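Local coordinates for protein aldehyde dehydrogenase (PDB 5KF0) that probably oxidises aldehydes to carboxylic acids with a nicotinamide dinucleotide cofactor, as other aldehyde dehydrogenases do, and binds NADPH, at residues T116-V119 with A120-A124. Numbering follows the deposited sequence. Where two conformers were deposited one is given.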
ATOM      1  N   THR A 116      -6.359  18.435  12.525  1.00 10.29           N
ATOM      2  CA  THR A 116      -4.994  18.017  12.213  1.00 10.24           C
ATOM      3  C   THR A 116      -4.435  17.098  13.294  1.00 10.04           C
ATOM      4  O   THR A 116      -3.831  16.062  12.988  1.00  9.99           O
ATOM      5  CB  THR A 116      -4.119  19.262  12.017  1.00 11.72           C
ATOM      6  OG1 THR A 116      -4.630  20.017  10.911  1.00 11.34           O
ATOM      7  CG2 THR A 116      -2.653  18.896  11.751  1.00 11.41           C
ATOM      8  N   PHE A 117      -4.639  17.445  14.569  1.00  9.52           N
ATOM      9  CA  PHE A 117      -4.202  16.547  15.635  1.00  9.09           C
ATOM     10  C   PHE A 117      -4.966  15.232  15.626  1.00 10.92           C
ATOM     11  O   PHE A 117      -4.395  14.185  15.970  1.00 11.62           O
ATOM     12  CB  PHE A 117      -4.331  17.234  17.002  1.00 10.11           C
ATOM     13  CG  PHE A 117      -3.109  18.022  17.381  1.00  9.22           C
ATOM     14  CD1 PHE A 117      -2.831  19.238  16.759  1.00 11.37           C
ATOM     15  CD2 PHE A 117      -2.235  17.553  18.352  1.00 11.41           C
ATOM     16  CE1 PHE A 117      -1.678  19.960  17.095  1.00 11.33           C
ATOM     17  CE2 PHE A 117      -1.091  18.280  18.701  1.00 13.11           C
ATOM     18  CZ  PHE A 117      -0.819  19.481  18.070  1.00 12.84           C
ATOM     19  N   ARG A 118      -6.247  15.247  15.247  1.00  9.47           N
ATOM     20  CA  ARG A 118      -6.994  13.997  15.213  0.64  9.65           C
ATOM     21  C   ARG A 118      -6.481  13.074  14.112  1.00 11.53           C
ATOM     22  O   ARG A 118      -6.378  11.859  14.321  1.00 11.82           O
ATOM     23  CB  ARG A 118      -8.486  14.261  15.035  0.64 11.92           C
ATOM     24  CG  ARG A 118      -9.262  12.972  15.037  0.64 15.41           C
ATOM     25  CD  ARG A 118     -10.736  13.158  15.237  0.64 18.54           C
ATOM     26  NE  ARG A 118     -11.326  11.851  15.478  0.64 24.47           N
ATOM     27  CZ  ARG A 118     -12.621  11.620  15.640  0.64 16.13           C
ATOM     28  NH1 ARG A 118     -13.501  12.620  15.594  0.64 18.88           N
ATOM     29  NH2 ARG A 118     -13.028  10.385  15.862  0.64 11.65           N
ATOM     30  N   VAL A 119      -6.149  13.623  12.934  1.00  9.33           N
ATOM     31  CA  VAL A 119      -5.538  12.783  11.899  1.00 10.71           C
ATOM     32  C   VAL A 119      -4.233  12.185  12.411  1.00 11.74           C
ATOM     33  O   VAL A 119      -3.938  11.000  12.187  1.00 10.76           O
ATOM     34  CB  VAL A 119      -5.302  13.572  10.596  1.00 10.81           C
ATOM     35  CG1 VAL A 119      -4.580  12.709   9.561  1.00 11.45           C
ATOM     36  CG2 VAL A 119      -6.598  14.093  10.019  1.00  9.70           C
ATOM     37  N   ALA A 120      -3.423  12.998  13.093  1.00  9.84           N
ATOM     38  CA  ALA A 120      -2.167  12.492  13.636  1.00 10.58           C
ATOM     39  C   ALA A 120      -2.408  11.392  14.667  1.00 10.53           C
ATOM     40  O   ALA A 120      -1.657  10.411  14.712  1.00 10.31           O
ATOM     41  CB  ALA A 120      -1.355  13.630  14.247  1.00 10.91           C
ATOM     42  N   SER A 121      -3.430  11.548  15.521  1.00 11.22           N
ATOM     43  CA  SER A 121      -3.751  10.497  16.486  1.00  9.93           C
ATOM     44  C   SER A 121      -4.042   9.173  15.786  1.00 10.97           C
ATOM     45  O   SER A 121      -3.582   8.115  16.230  1.00 12.99           O
ATOM     46  CB  SER A 121      -4.947  10.923  17.343  1.00 12.82           C
ATOM     47  OG  SER A 121      -5.471   9.808  18.051  1.00 15.91           O
ATOM     48  N   GLU A 122      -4.796   9.218  14.685  1.00  9.74           N
ATOM     49  CA  GLU A 122      -5.078   8.014  13.908  1.00 11.23           C
ATOM     50  C   GLU A 122      -3.814   7.439  13.276  1.00 12.68           C
ATOM     51  O   GLU A 122      -3.588   6.221  13.321  1.00 13.83           O
ATOM     52  CB  GLU A 122      -6.118   8.326  12.823  1.00 10.92           C
ATOM     53  CG  GLU A 122      -7.457   8.804  13.365  1.00 11.88           C
ATOM     54  CD  GLU A 122      -8.333   9.390  12.264  1.00 17.90           C
ATOM     55  OE1 GLU A 122      -7.898   9.375  11.091  1.00 22.21           O
ATOM     56  OE2 GLU A 122      -9.444   9.868  12.568  1.00 19.76           O
ATOM     57  N   GLU A 123      -2.983   8.293  12.667  1.00 12.39           N
ATOM     58  CA  GLU A 123      -1.812   7.791  11.959  1.00 12.60           C
ATOM     59  C   GLU A 123      -0.744   7.284  12.915  1.00  9.73           C
ATOM     60  O   GLU A 123       0.073   6.442  12.523  1.00 13.70           O
ATOM     61  CB  GLU A 123      -1.227   8.869  11.038  1.00 11.70           C
ATOM     62  CG  GLU A 123      -2.163   9.286   9.895  1.00 11.76           C
ATOM     63  CD  GLU A 123      -2.344   8.200   8.838  1.00 15.48           C
ATOM     64  OE1 GLU A 123      -1.551   7.230   8.821  1.00 14.47           O
ATOM     65  OE2 GLU A 123      -3.282   8.318   8.022  1.00 14.09           O
ATOM     66  N   ALA A 124      -0.761   7.736  14.175  1.00 11.04           N
ATOM     67  CA  ALA A 124       0.287   7.342  15.112  1.00 13.26           C
ATOM     68  C   ALA A 124       0.324   5.837  15.346  1.00 12.03           C
ATOM     69  O   ALA A 124       1.377   5.296  15.706  1.00 12.53           O
ATOM     70  CB  ALA A 124       0.090   8.058  16.453  1.00 13.82           C
TER
HETATM   71  O   HOH W   1      -9.950   9.648  15.226  1.00 22.38           O
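Arg118 and Glu122, one turn apart on helix 103-123, illustrate how an i to i+4 ion pair can be completed by a water, in the one of two deposited Arg118 conformers described here. In that conformer Arg118 NE stands 4.0 Å from Glu122 OE2, a long salt bridge: the oxygen lies well off the guanidinium plane, the two flat groups are inclined by 72°, and no N-H points at that oxygen. A water at the guanidinium edge, in its plane, closes the gap, accepting from Arg118 NE at 2.6 Å and donating to Glu122 OE2 at 2.7 Å. With CG anti to the backbone N (chi1 -178°), the extended arginine chain carries NE to this water, while the CG of Glu122 packs 3.4 Å from Arg118 O. One residue further along, Val119 CG1 lies 4.2 Å from Glu123 CG. Beneath both pairs run four i to i+4 backbone bonds, among them Ser121 N to Phe117 O at 2.8 Å and Glu123 N to Val119 O at 2.9 Å.

Outward, the charges continue into a second subunit: Arg118 pairs with its Asp78, and Glu122 and Glu123 both pair with its Arg126. Phe117 sits edge-to-face with Phe84 of helix 70-86, and Ala120 rests on Ala173 of helix 164-178. This is an i to i+4 pair near the C-terminal end of a helix at a subunit interface of a four-chain aldehyde dehydrogenase.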